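Local coordinates for sulfur oxygenase/reductase (PDB 6QPA), which probably oxygenates and disproportionates elemental sulfur at a mononuclear iron site, at residues T36-G41 with T80-D84; S124-I129 with W308-K313; I198-F202 with P250-L254; I207-D213 with P229-N234. The contacts are given in a common frame with arbitrary orientation. Numbering follows the deposited sequence.

In the fold
Long-range contacts can be read as successive closures of a chain, and this subunit illustrates the point. From the N terminus, interaction 1 closes first, joining the loop after helix 19-27 to the end of strand 74-82 beside the iron site. Interaction 2 then opens at the end of strand 110-125 and closes only at the C-terminal tail, 308-313. Inside that long loop, interaction 3 pairs strands 193-204 and 251-259 of the same curled antiparallel sheet, and interaction 4, nested within interaction 3, ties the two loops flanking helix 214-220. Interactions 1 and 2, though in series, touch directly: Val81 CG1 lies 3.7 Å from Trp308 CB.

Interaction 1 of 4, residues T36-G41 with T80-D84; sequences TASHPG and TVWKD
The main-chain hydrogen bond from Lys83 N to Gly41 O (2.9 Å, 154° at the hydrogen) fixes this contact beside the iron site, a facial triad of two histidines and one carboxylate. Gly41 precedes strand 42-53 and Lys83 follows strand 74-82, two antiparallel neighbours in the sheet of the dimeric alpha-beta barrel clan; the CA atoms of Gly41 and Lys83 are 5.1 Å apart. Lys83, extended beyond an m chi1, sends NZ to Pro40 O in a weak hydrogen bond (3.4 Å), and a water bridges the same two atoms, 3.0 Å from NZ and 2.8 Å from O. Within 36-41, a 3-10 turn over Thr36-Ser38 leads to His39 (chi1 t), whose ND1 accepts from Gly41 N at 2.8 Å; its NE2 bonds Glu90. Trp82 (chi1 m, chi2 91°) donates from NE1 to Thr80 OG1 at 2.8 Å. His39 CB lies at the edge of the Trp82 ring, 4.1 Å from CZ3. The indole also meets the ring of His88, which places it between the 36-41 loop and an iron ligand. The side chain of Thr80 is about 4 Å from the bound Fe (nearest atoms). Finally, Thr36, with chi1 m, brings CG2 to 3.5 Å from Trp82 CZ2.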
loop_
_atom_site.group_PDB
_atom_site.type_symbol
_atom_site.label_atom_id
_atom_site.label_comp_id
_atom_site.label_asym_id
_atom_site.label_seq_id
_atom_site.Cartn_x
_atom_site.Cartn_y
_atom_site.Cartn_z
ATOM N N THR A 36 3.033 -37.025 -46.433
ATOM C CA THR A 36 2.031 -37.109 -47.492
ATOM C C THR A 36 2.637 -36.843 -48.867
ATOM O O THR A 36 2.364 -37.574 -49.827
ATOM C CB THR A 36 0.923 -36.097 -47.219
ATOM O OG1 THR A 36 0.439 -36.269 -45.886
ATOM C CG2 THR A 36 -0.220 -36.344 -48.150
ATOM N N ALA A 37 3.493 -35.825 -48.971
ATOM C CA ALA A 37 4.075 -35.409 -50.253
ATOM C C ALA A 37 5.158 -36.360 -50.782
ATOM O O ALA A 37 5.841 -36.000 -51.754
ATOM C CB ALA A 37 4.637 -33.996 -50.149
ATOM N N SER A 38 5.415 -37.515 -50.164
ATOM C CA SER A 38 6.249 -38.513 -50.817
ATOM C C SER A 38 5.511 -39.227 -51.945
ATOM O O SER A 38 6.146 -39.939 -52.728
ATOM C CB SER A 38 6.739 -39.548 -49.805
ATOM O OG SER A 38 5.651 -40.285 -49.270
ATOM N N HIS A 39 4.181 -39.051 -52.056
ATOM C CA HIS A 39 3.460 -39.871 -53.023
ATOM C C HIS A 39 3.220 -39.105 -54.313
ATOM O O HIS A 39 2.766 -37.953 -54.269
ATOM C CB HIS A 39 2.127 -40.335 -52.441
ATOM C CG HIS A 39 1.485 -41.422 -53.236
ATOM N ND1 HIS A 39 0.862 -41.187 -54.444
ATOM C CD2 HIS A 39 1.399 -42.757 -53.016
ATOM C CE1 HIS A 39 0.409 -42.329 -54.929
ATOM N NE2 HIS A 39 0.728 -43.297 -54.084
ATOM N N PRO A 40 3.470 -39.719 -55.473
ATOM C CA PRO A 40 3.334 -38.984 -56.744
ATOM C C PRO A 40 1.909 -38.574 -57.079
ATOM O O PRO A 40 1.725 -37.701 -57.941
ATOM C CB PRO A 40 3.851 -39.984 -57.791
ATOM C CG PRO A 40 3.628 -41.341 -57.155
ATOM C CD PRO A 40 3.865 -41.128 -55.671
ATOM N N GLY A 41 0.898 -39.179 -56.456
ATOM C CA GLY A 41 -0.470 -38.748 -56.656
ATOM C C GLY A 41 -0.923 -37.583 -55.793
ATOM O O GLY A 41 -2.041 -37.080 -55.972
ATOM N N THR A 80 -6.494 -32.871 -48.154
ATOM C CA THR A 80 -5.418 -33.376 -48.994
ATOM C C THR A 80 -6.020 -33.728 -50.340
ATOM O O THR A 80 -7.120 -34.276 -50.409
ATOM C CB THR A 80 -4.679 -34.587 -48.390
ATOM O OG1 THR A 80 -5.614 -35.614 -48.080
ATOM C CG2 THR A 80 -3.910 -34.164 -47.108
ATOM N N VAL A 81 -5.327 -33.335 -51.397
ATOM C CA VAL A 81 -5.847 -33.378 -52.759
ATOM C C VAL A 81 -5.042 -34.398 -53.559
ATOM O O VAL A 81 -3.802 -34.406 -53.504
ATOM C CB VAL A 81 -5.803 -31.969 -53.377
ATOM C CG1 VAL A 81 -6.491 -31.945 -54.741
ATOM C CG2 VAL A 81 -6.470 -30.970 -52.377
ATOM N N TRP A 82 -5.745 -35.258 -54.298
ATOM C CA TRP A 82 -5.180 -36.485 -54.846
ATOM C C TRP A 82 -5.630 -36.693 -56.282
ATOM O O TRP A 82 -6.746 -36.324 -56.660
ATOM C CB TRP A 82 -5.616 -37.716 -54.022
ATOM C CG TRP A 82 -5.183 -37.600 -52.621
ATOM C CD1 TRP A 82 -5.889 -37.058 -51.575
ATOM C CD2 TRP A 82 -3.909 -37.963 -52.106
ATOM N NE1 TRP A 82 -5.132 -37.102 -50.432
ATOM C CE2 TRP A 82 -3.906 -37.640 -50.732
ATOM C CE3 TRP A 82 -2.765 -38.548 -52.668
ATOM C CZ2 TRP A 82 -2.797 -37.884 -49.908
ATOM C CZ3 TRP A 82 -1.665 -38.797 -51.845
ATOM C CH2 TRP A 82 -1.696 -38.471 -50.483
ATOM N N LYS A 83 -4.766 -37.349 -57.061
ATOM C CA LYS A 83 -5.164 -37.768 -58.400
ATOM C C LYS A 83 -6.348 -38.719 -58.342
ATOM O O LYS A 83 -7.212 -38.690 -59.224
ATOM C CB LYS A 83 -3.997 -38.434 -59.129
ATOM C CG LYS A 83 -2.851 -37.501 -59.464
ATOM C CD LYS A 83 -1.738 -38.232 -60.221
ATOM C CE LYS A 83 -0.561 -37.304 -60.532
ATOM N NZ LYS A 83 0.578 -38.063 -61.153
ATOM N N ASP A 84 -6.409 -39.564 -57.308
ATOM C CA ASP A 84 -7.475 -40.543 -57.170
ATOM C C ASP A 84 -7.478 -41.076 -55.751
ATOM O O ASP A 84 -6.550 -40.837 -54.973
ATOM C CB ASP A 84 -7.318 -41.686 -58.178
ATOM C CG ASP A 84 -5.902 -42.227 -58.224
ATOM O OD1 ASP A 84 -5.302 -42.501 -57.160
ATOM O OD2 ASP A 84 -5.369 -42.346 -59.338
HETATM O O HOH W 1 3.217 -37.102 -60.183
#

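Interaction 2 of 4, residues S124-I129 with W308-K313; sequences SDLPQI and WRKHLK
Trp308 opens the second segment, where residues 308-310 have helical backbone angles; its chi1 p, chi2 -85° rotamer brings CH2 to 3.7 Å from Leu126 CD1. Arg309 follows with an m, t, t side chain and contributes the largest share of the buried surface. Its NH1 donates to Pro127 O at 2.7 Å (161° at the hydrogen) in the guanidinium plane, while Leu126 CD1 and Ile129 CG2 lie over opposite faces, the latter 3.7 Å from NE. Arg309 NH2 also forms a salt bridge with Glu258 of strand 251-259. The CA atoms of Arg309 and Gln128 are 5.8 Å apart. Here the C-terminal tail, beyond the last strand of the curled antiparallel sheet, packs along the exit of strand 110-125, which ends at Asp125 and gives way to an extended connection through Pro127 and Gln128. Lys310 places CG 3.2 Å from Gln128 NE2 and sends NZ to Asn189 of a second subunit. Past His311, Leu312 (m, t) points back at the connection: its CD1 is 4.1 Å from Leu126 CB and 3.8 Å from Ser124 OG. At Lys313, with positive phi (58°), N makes a weak bond of 3.2 Å to a water that lies 3.1 Å from Ser124 OG.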
loop_
_atom_site.group_PDB
_atom_site.type_symbol
_atom_site.label_atom_id
_atom_site.label_comp_id
_atom_site.label_asym_id
_atom_site.label_seq_id
_atom_site.Cartn_x
_atom_site.Cartn_y
_atom_site.Cartn_z
ATOM N N SER A 124 -16.364 -25.865 -59.690
ATOM C CA SER A 124 -15.550 -24.933 -58.927
ATOM C C SER A 124 -15.287 -23.698 -59.768
ATOM O O SER A 124 -15.398 -23.721 -60.998
ATOM C CB SER A 124 -14.223 -25.551 -58.497
ATOM O OG SER A 124 -13.360 -25.653 -59.615
ATOM N N ASP A 125 -15.001 -22.604 -59.068
ATOM C CA ASP A 125 -14.434 -21.385 -59.632
ATOM C C ASP A 125 -13.486 -20.869 -58.547
ATOM O O ASP A 125 -13.830 -19.975 -57.761
ATOM C CB ASP A 125 -15.503 -20.361 -60.008
ATOM C CG ASP A 125 -14.913 -19.124 -60.666
ATOM O OD1 ASP A 125 -13.680 -19.061 -60.859
ATOM O OD2 ASP A 125 -15.682 -18.191 -60.953
ATOM N N LEU A 126 -12.311 -21.490 -58.472
ATOM C CA LEU A 126 -11.323 -21.228 -57.431
ATOM C C LEU A 126 -10.076 -20.646 -58.069
ATOM O O LEU A 126 -9.442 -21.326 -58.888
ATOM C CB LEU A 126 -10.945 -22.497 -56.691
ATOM C CG LEU A 126 -11.640 -22.891 -55.402
ATOM C CD1 LEU A 126 -10.862 -24.060 -54.778
ATOM C CD2 LEU A 126 -11.741 -21.708 -54.443
ATOM N N PRO A 127 -9.663 -19.437 -57.712
ATOM C CA PRO A 127 -8.418 -18.882 -58.255
ATOM C C PRO A 127 -7.184 -19.490 -57.597
ATOM O O PRO A 127 -7.240 -20.051 -56.499
ATOM C CB PRO A 127 -8.507 -17.388 -57.913
ATOM C CG PRO A 127 -9.457 -17.295 -56.755
ATOM C CD PRO A 127 -10.267 -18.587 -56.671
ATOM N N GLN A 128 -6.049 -19.333 -58.283
ATOM C CA GLN A 128 -4.744 -19.655 -57.700
ATOM C C GLN A 128 -4.438 -18.740 -56.518
ATOM O O GLN A 128 -4.792 -17.556 -56.507
ATOM C CB GLN A 128 -3.633 -19.529 -58.758
ATOM C CG GLN A 128 -3.767 -20.514 -59.923
ATOM C CD GLN A 128 -2.685 -20.340 -60.999
ATOM O OE1 GLN A 128 -1.795 -19.497 -60.877
ATOM N NE2 GLN A 128 -2.808 -21.100 -62.086
ATOM N N ILE A 129 -3.755 -19.280 -55.515
ATOM C CA ILE A 129 -3.408 -18.413 -54.395
ATOM C C ILE A 129 -2.143 -17.628 -54.734
ATOM O O ILE A 129 -1.334 -18.026 -55.576
ATOM C CB ILE A 129 -3.264 -19.187 -53.070
ATOM C CG1 ILE A 129 -2.140 -20.204 -53.130
ATOM C CG2 ILE A 129 -4.599 -19.872 -52.708
ATOM C CD1 ILE A 129 -1.902 -20.854 -51.770
ATOM N N TRP A 308 -2.567 -27.658 -56.450
ATOM C CA TRP A 308 -3.706 -28.413 -56.950
ATOM C C TRP A 308 -4.756 -27.512 -57.600
ATOM O O TRP A 308 -5.484 -27.950 -58.494
ATOM C CB TRP A 308 -4.316 -29.194 -55.801
ATOM C CG TRP A 308 -4.898 -28.322 -54.733
ATOM C CD1 TRP A 308 -4.244 -27.759 -53.679
ATOM C CD2 TRP A 308 -6.269 -27.918 -54.621
ATOM N NE1 TRP A 308 -5.130 -27.034 -52.910
ATOM C CE2 TRP A 308 -6.379 -27.130 -53.466
ATOM C CE3 TRP A 308 -7.417 -28.174 -55.377
ATOM C CZ2 TRP A 308 -7.587 -26.573 -53.059
ATOM C CZ3 TRP A 308 -8.612 -27.626 -54.973
ATOM C CH2 TRP A 308 -8.694 -26.842 -53.821
ATOM N N ARG A 309 -4.871 -26.259 -57.150
ATOM C CA ARG A 309 -5.860 -25.368 -57.745
ATOM C C ARG A 309 -5.566 -25.092 -59.204
ATOM O O ARG A 309 -6.495 -24.867 -59.985
ATOM C CB ARG A 309 -5.907 -24.042 -57.011
ATOM C CG ARG A 309 -6.193 -24.135 -55.555
ATOM C CD ARG A 309 -5.984 -22.749 -54.919
ATOM N NE ARG A 309 -6.685 -22.778 -53.668
ATOM C CZ ARG A 309 -7.658 -21.963 -53.303
ATOM N NH1 ARG A 309 -8.060 -20.936 -54.066
ATOM N NH2 ARG A 309 -8.215 -22.191 -52.127
ATOM N N LYS A 310 -4.284 -25.117 -59.587
ATOM C CA LYS A 310 -3.884 -24.729 -60.933
ATOM C C LYS A 310 -4.466 -25.650 -61.993
ATOM O O LYS A 310 -4.626 -25.224 -63.142
ATOM C CB LYS A 310 -2.353 -24.695 -61.050
ATOM C CG LYS A 310 -1.673 -23.546 -60.300
ATOM C CD LYS A 310 -0.312 -23.135 -60.915
ATOM C CE LYS A 310 0.366 -21.995 -60.102
ATOM N NZ LYS A 310 1.478 -21.261 -60.813
ATOM N N HIS A 311 -4.806 -26.887 -61.646
ATOM C CA HIS A 311 -5.439 -27.807 -62.586
ATOM C C HIS A 311 -6.788 -28.250 -62.018
ATOM O O HIS A 311 -6.945 -29.364 -61.514
ATOM C CB HIS A 311 -4.527 -29.001 -62.920
ATOM C CG HIS A 311 -3.676 -29.467 -61.781
ATOM N ND1 HIS A 311 -4.139 -30.332 -60.810
ATOM C CD2 HIS A 311 -2.381 -29.214 -61.474
ATOM C CE1 HIS A 311 -3.170 -30.578 -59.947
ATOM N NE2 HIS A 311 -2.093 -29.913 -60.326
ATOM N N LEU A 312 -7.766 -27.356 -62.112
ATOM C CA LEU A 312 -9.171 -27.648 -61.886
ATOM C C LEU A 312 -9.927 -27.449 -63.203
ATOM O O LEU A 312 -9.323 -27.310 -64.270
ATOM C CB LEU A 312 -9.738 -26.763 -60.772
ATOM C CG LEU A 312 -9.382 -27.149 -59.343
ATOM C CD1 LEU A 312 -9.834 -26.085 -58.381
ATOM C CD2 LEU A 312 -10.021 -28.485 -59.004
ATOM N N LYS A 313 -11.257 -27.416 -63.112
ATOM C CA LYS A 313 -12.146 -27.239 -64.263
ATOM C C LYS A 313 -11.891 -28.353 -65.264
ATOM O O LYS A 313 -11.387 -29.415 -64.896
ATOM C CB LYS A 313 -11.957 -25.868 -64.928
ATOM C CG LYS A 313 -12.230 -24.654 -64.029
ATOM C CD LYS A 313 -13.275 -23.720 -64.640
ATOM C CE LYS A 313 -13.442 -23.914 -66.152
ATOM N NZ LYS A 313 -12.306 -23.354 -66.939
HETATM O O HOH W 2 -14.006 -27.966 -61.581
#

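Interaction 3 of 4, residues I198-F202 with P250-L254; sequences IMKQF and PTQYL
Strand segments 198-202 and 251-254 run antiparallel in the curled sheet of the dimeric alpha-beta barrel clan, axes 4.7 Å apart at closest approach and N-to-C directions at 150°. Main-chain bonding sets the register. Met199 and Leu254 form a hydrogen-bonded pair, N to O 2.9 Å from Met199 to Leu254 and 2.7 Å in return; Lys200 and Tyr253 form the next, non-hydrogen-bonded pair, CA atoms 4.5 Å apart. Gln201 N continues the pattern to Gln252 O at 3.0 Å, and a water then spans Gln201 O (2.9 Å) and Gln252 N (3.0 Å). In the apolar packing, Met199 CE reaches Leu254 CB at 3.7 Å, and both side chains touch strand 7-15. On the other face, toward helix 172-189, Lys200 in an all-t conformation lays CG over the Tyr253 ring, a CH-pi contact 3.9 Å from its centroid; Tyr253 OH bonds Glu176. Among side-chain polar contacts, Gln201 OE1 takes Gln248 N and Gln252 NE2 bonds Asp164, while Gln201 NE2 weakly donates to Gln252 OE1 at 2.7 Å.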
loop_
_atom_site.group_PDB
_atom_site.type_symbol
_atom_site.label_atom_id
_atom_site.label_comp_id
_atom_site.label_asym_id
_atom_site.label_seq_id
_atom_site.Cartn_x
_atom_site.Cartn_y
_atom_site.Cartn_z
ATOM N N ILE A 198 -17.960 -26.754 -55.048
ATOM C CA ILE A 198 -19.022 -27.635 -54.574
ATOM C C ILE A 198 -18.439 -29.034 -54.432
ATOM O O ILE A 198 -17.965 -29.616 -55.413
ATOM C CB ILE A 198 -20.217 -27.650 -55.537
ATOM C CG1 ILE A 198 -20.853 -26.260 -55.625
ATOM C CG2 ILE A 198 -21.230 -28.725 -55.089
ATOM C CD1 ILE A 198 -21.822 -26.111 -56.770
ATOM N N MET A 199 -18.494 -29.592 -53.230
ATOM C CA MET A 199 -17.876 -30.884 -52.950
ATOM C C MET A 199 -18.941 -31.856 -52.481
ATOM O O MET A 199 -19.686 -31.549 -51.541
ATOM C CB MET A 199 -16.794 -30.746 -51.887
ATOM C CG MET A 199 -15.667 -29.819 -52.269
ATOM S SD MET A 199 -14.356 -29.735 -51.005
ATOM C CE MET A 199 -15.225 -28.898 -49.697
ATOM N N LYS A 200 -18.947 -33.052 -53.074
ATOM C CA LYS A 200 -19.948 -34.087 -52.809
ATOM C C LYS A 200 -19.256 -35.275 -52.153
ATOM O O LYS A 200 -18.324 -35.837 -52.730
ATOM C CB LYS A 200 -20.609 -34.536 -54.115
ATOM C CG LYS A 200 -21.719 -35.585 -53.954
ATOM C CD LYS A 200 -22.122 -36.118 -55.308
ATOM C CE LYS A 200 -23.255 -37.135 -55.214
ATOM N NZ LYS A 200 -23.413 -37.732 -56.577
ATOM N N GLN A 201 -19.713 -35.664 -50.967
ATOM C CA GLN A 201 -19.125 -36.818 -50.294
ATOM C C GLN A 201 -19.564 -38.106 -50.985
ATOM O O GLN A 201 -20.760 -38.329 -51.172
ATOM C CB GLN A 201 -19.535 -36.851 -48.820
ATOM C CG GLN A 201 -18.980 -38.109 -48.130
ATOM C CD GLN A 201 -19.485 -38.353 -46.715
ATOM O OE1 GLN A 201 -19.656 -39.505 -46.320
ATOM N NE2 GLN A 201 -19.725 -37.276 -45.946
ATOM N N PHE A 202 -18.602 -38.961 -51.367
ATOM C CA PHE A 202 -18.934 -40.241 -51.985
ATOM C C PHE A 202 -18.290 -41.429 -51.278
ATOM O O PHE A 202 -18.444 -42.553 -51.748
ATOM C CB PHE A 202 -18.562 -40.257 -53.488
ATOM C CG PHE A 202 -17.068 -40.200 -53.762
ATOM C CD1 PHE A 202 -16.394 -38.982 -53.828
ATOM C CD2 PHE A 202 -16.344 -41.364 -53.957
ATOM C CE1 PHE A 202 -15.021 -38.928 -54.077
ATOM C CE2 PHE A 202 -14.966 -41.327 -54.209
ATOM C CZ PHE A 202 -14.301 -40.102 -54.260
ATOM N N PRO A 250 -28.457 -39.162 -45.892
ATOM C CA PRO A 250 -28.599 -38.350 -47.110
ATOM C C PRO A 250 -27.257 -37.794 -47.587
ATOM O O PRO A 250 -26.376 -37.570 -46.772
ATOM C CB PRO A 250 -29.526 -37.204 -46.669
ATOM C CG PRO A 250 -30.264 -37.738 -45.499
ATOM C CD PRO A 250 -29.299 -38.657 -44.795
ATOM N N THR A 251 -27.114 -37.621 -48.895
ATOM C CA THR A 251 -25.859 -37.172 -49.470
ATOM C C THR A 251 -25.413 -35.858 -48.864
ATOM O O THR A 251 -26.178 -34.882 -48.822
ATOM C CB THR A 251 -26.008 -37.008 -50.977
ATOM O OG1 THR A 251 -26.476 -38.238 -51.546
ATOM C CG2 THR A 251 -24.686 -36.605 -51.587
ATOM N N GLN A 252 -24.161 -35.821 -48.424
ATOM C CA GLN A 252 -23.592 -34.590 -47.899
ATOM C C GLN A 252 -22.890 -33.826 -49.004
ATOM O O GLN A 252 -22.087 -34.397 -49.750
ATOM C CB GLN A 252 -22.594 -34.863 -46.774
ATOM C CG GLN A 252 -21.905 -33.595 -46.300
ATOM C CD GLN A 252 -20.867 -33.888 -45.253
ATOM O OE1 GLN A 252 -19.940 -34.646 -45.501
ATOM N NE2 GLN A 252 -21.026 -33.308 -44.069
ATOM N N TYR A 253 -23.180 -32.535 -49.095
ATOM C CA TYR A 253 -22.407 -31.613 -49.914
ATOM C C TYR A 253 -21.774 -30.567 -49.019
ATOM O O TYR A 253 -22.452 -30.006 -48.149
ATOM C CB TYR A 253 -23.284 -30.917 -50.959
ATOM C CG TYR A 253 -23.724 -31.794 -52.123
ATOM C CD1 TYR A 253 -24.804 -32.649 -52.007
ATOM C CD2 TYR A 253 -23.076 -31.723 -53.353
ATOM C CE1 TYR A 253 -25.220 -33.440 -53.086
ATOM C CE2 TYR A 253 -23.482 -32.503 -54.444
ATOM C CZ TYR A 253 -24.550 -33.360 -54.302
ATOM O OH TYR A 253 -24.959 -34.108 -55.386
ATOM N N LEU A 254 -20.488 -30.295 -49.242
ATOM C CA LEU A 254 -19.794 -29.186 -48.599
ATOM C C LEU A 254 -19.600 -28.083 -49.620
ATOM O O LEU A 254 -18.981 -28.307 -50.666
ATOM C CB LEU A 254 -18.445 -29.614 -48.043
ATOM C CG LEU A 254 -18.585 -30.665 -46.960
ATOM C CD1 LEU A 254 -17.214 -30.965 -46.345
ATOM C CD2 LEU A 254 -19.553 -30.137 -45.917
HETATM O O HOH W 3 -22.496 -38.268 -48.800
#

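Interaction 4 of 4, residues I207-D213 with P229-N234; sequences IGSFQLD and PEYNTN
Ile207, with both chi angles in m, begins a type I turn to Phe210 (Phe210 N to Ile207 O, 2.9 Å) and places CG1 3.5 Å from Tyr231 CE2 and CD1 3.5 Å from Thr233 CG2. Tyr231 (chi1 t) also meets His93 edge-to-face. Leu212 (m, t) brings CD1 to 3.6 Å from Pro229 CG. Asp213, chi1 p, is the N-cap of helix 214-220, and the segments lie before and after that helix in the chain; Asp213 CA lies 4.2 Å from Thr233 CA. The direct hydrogen bond, Asp213 N to Asn232 O at 3.4 Å, is weak. Waters supply shorter links: one joins Gln211 O (2.6 Å) to Asn234 N (2.7 Å), another Asp213 OD1 (2.6 Å) to Glu230 O (2.9 Å). Gln211 OE1 and Asn234 ND2 bond backbone atoms of a neighbouring subunit, Gly293 N and Leu287 O respectively. With Ile207 about 4 Å from the iron ligand His92 by nearest side-chain atoms, the junction thus combines apolar packing near the metal site with water-bridged polar groups beside the capped helix.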
loop_
_atom_site.group_PDB
_atom_site.type_symbol
_atom_site.label_atom_id
_atom_site.label_comp_id
_atom_site.label_asym_id
_atom_site.label_seq_id
_atom_site.Cartn_x
_atom_site.Cartn_y
_atom_site.Cartn_z
ATOM N N ILE A 207 -8.780 -46.072 -42.861
ATOM C CA ILE A 207 -7.473 -45.826 -42.280
ATOM C C ILE A 207 -7.344 -44.356 -41.901
ATOM O O ILE A 207 -6.919 -44.022 -40.794
ATOM C CB ILE A 207 -6.373 -46.267 -43.262
ATOM C CG1 ILE A 207 -6.377 -47.784 -43.446
ATOM C CG2 ILE A 207 -5.001 -45.803 -42.785
ATOM C CD1 ILE A 207 -5.840 -48.549 -42.246
ATOM N N GLY A 208 -7.760 -43.452 -42.795
ATOM C CA GLY A 208 -7.651 -42.031 -42.481
ATOM C C GLY A 208 -8.522 -41.602 -41.317
ATOM O O GLY A 208 -8.224 -40.599 -40.660
ATOM N N SER A 209 -9.578 -42.355 -41.035
ATOM C CA SER A 209 -10.471 -42.086 -39.922
ATOM C C SER A 209 -10.075 -42.841 -38.673
ATOM O O SER A 209 -10.837 -42.849 -37.699
ATOM C CB SER A 209 -11.906 -42.446 -40.305
ATOM O OG SER A 209 -12.284 -41.724 -41.454
ATOM N N PHE A 210 -8.912 -43.484 -38.687
ATOM C CA PHE A 210 -8.440 -44.259 -37.545
ATOM C C PHE A 210 -9.438 -45.357 -37.154
ATOM O O PHE A 210 -9.593 -45.694 -35.977
ATOM C CB PHE A 210 -8.141 -43.335 -36.362
ATOM C CG PHE A 210 -6.987 -43.778 -35.541
ATOM C CD1 PHE A 210 -5.710 -43.767 -36.074
ATOM C CD2 PHE A 210 -7.170 -44.212 -34.239
ATOM C CE1 PHE A 210 -4.634 -44.176 -35.319
ATOM C CE2 PHE A 210 -6.097 -44.624 -33.475
ATOM C CZ PHE A 210 -4.829 -44.608 -34.015
ATOM N N GLN A 211 -10.147 -45.907 -38.137
ATOM C CA GLN A 211 -11.146 -46.951 -37.899
ATOM C C GLN A 211 -10.507 -48.288 -38.262
ATOM O O GLN A 211 -10.633 -48.765 -39.386
ATOM C CB GLN A 211 -12.419 -46.686 -38.702
ATOM C CG GLN A 211 -13.196 -45.456 -38.234
ATOM C CD GLN A 211 -13.857 -45.609 -36.851
ATOM O OE1 GLN A 211 -14.306 -44.623 -36.269
ATOM N NE2 GLN A 211 -13.937 -46.837 -36.338
ATOM N N LEU A 212 -9.800 -48.888 -37.298
ATOM C CA LEU A 212 -9.075 -50.131 -37.533
ATOM C C LEU A 212 -9.952 -51.348 -37.219
ATOM O O LEU A 212 -11.094 -51.226 -36.768
ATOM C CB LEU A 212 -7.784 -50.158 -36.716
ATOM C CG LEU A 212 -6.872 -48.940 -36.892
ATOM C CD1 LEU A 212 -5.616 -49.067 -36.045
ATOM C CD2 LEU A 212 -6.503 -48.806 -38.341
ATOM N N ASP A 213 -9.418 -52.549 -37.502
ATOM C CA ASP A 213 -10.030 -53.780 -37.031
ATOM C C ASP A 213 -9.961 -53.804 -35.501
ATOM O O ASP A 213 -9.211 -53.024 -34.898
ATOM C CB ASP A 213 -9.299 -54.985 -37.626
ATOM C CG ASP A 213 -7.922 -55.144 -37.046
ATOM O OD1 ASP A 213 -7.121 -54.206 -37.200
ATOM O OD2 ASP A 213 -7.646 -56.186 -36.424
ATOM N N PRO A 229 -0.090 -50.618 -34.663
ATOM C CA PRO A 229 -0.799 -51.844 -35.050
ATOM C C PRO A 229 -0.481 -52.209 -36.492
ATOM O O PRO A 229 0.114 -51.434 -37.242
ATOM C CB PRO A 229 -2.276 -51.473 -34.882
ATOM C CG PRO A 229 -2.306 -49.994 -35.107
ATOM C CD PRO A 229 -1.002 -49.468 -34.521
ATOM N N GLU A 230 -0.872 -53.426 -36.869
ATOM C CA GLU A 230 -0.842 -53.828 -38.272
ATOM C C GLU A 230 -1.870 -53.046 -39.089
ATOM O O GLU A 230 -2.955 -52.714 -38.607
ATOM C CB GLU A 230 -1.105 -55.330 -38.405
ATOM C CG GLU A 230 -0.008 -56.208 -37.838
ATOM C CD GLU A 230 1.351 -55.896 -38.447
ATOM O OE1 GLU A 230 2.227 -55.379 -37.721
ATOM O OE2 GLU A 230 1.531 -56.136 -39.663
ATOM N N TYR A 231 -1.515 -52.745 -40.333
ATOM C CA TYR A 231 -2.447 -52.126 -41.263
ATOM C C TYR A 231 -3.614 -53.078 -41.515
ATOM O O TYR A 231 -3.450 -54.111 -42.172
ATOM C CB TYR A 231 -1.701 -51.765 -42.551
ATOM C CG TYR A 231 -2.535 -51.141 -43.641
ATOM C CD1 TYR A 231 -3.211 -51.932 -44.563
ATOM C CD2 TYR A 231 -2.649 -49.746 -43.753
ATOM C CE1 TYR A 231 -3.996 -51.348 -45.581
ATOM C CE2 TYR A 231 -3.410 -49.167 -44.759
ATOM C CZ TYR A 231 -4.088 -49.979 -45.669
ATOM O OH TYR A 231 -4.850 -49.413 -46.664
ATOM N N ASN A 232 -4.793 -52.745 -40.994
ATOM C CA ASN A 232 -5.956 -53.608 -41.144
ATOM C C ASN A 232 -7.197 -52.846 -40.699
ATOM O O ASN A 232 -7.114 -51.918 -39.887
ATOM C CB ASN A 232 -5.792 -54.909 -40.358
ATOM C CG ASN A 232 -6.725 -56.032 -40.867
ATOM O OD1 ASN A 232 -7.346 -55.918 -41.910
ATOM N ND2 ASN A 232 -6.803 -57.108 -40.120
ATOM N N THR A 233 -8.339 -53.201 -41.291
ATOM C CA THR A 233 -9.602 -52.524 -41.004
ATOM C C THR A 233 -10.715 -53.564 -40.997
ATOM O O THR A 233 -10.490 -54.733 -41.306
ATOM C CB THR A 233 -9.926 -51.430 -42.040
ATOM O OG1 THR A 233 -10.195 -52.045 -43.301
ATOM C CG2 THR A 233 -8.786 -50.431 -42.215
ATOM N N ASN A 234 -11.937 -53.127 -40.679
ATOM C CA ASN A 234 -13.078 -54.023 -40.831
ATOM C C ASN A 234 -13.371 -54.327 -42.297
ATOM O O ASN A 234 -14.240 -55.148 -42.590
ATOM C CB ASN A 234 -14.316 -53.431 -40.138
ATOM C CG ASN A 234 -14.236 -53.517 -38.612
ATOM O OD1 ASN A 234 -13.527 -54.368 -38.067
ATOM N ND2 ASN A 234 -14.946 -52.624 -37.920
HETATM O O HOH W 4 -12.391 -50.539 -40.200
HETATM O O HOH W 5 -4.575 -54.559 -37.112
#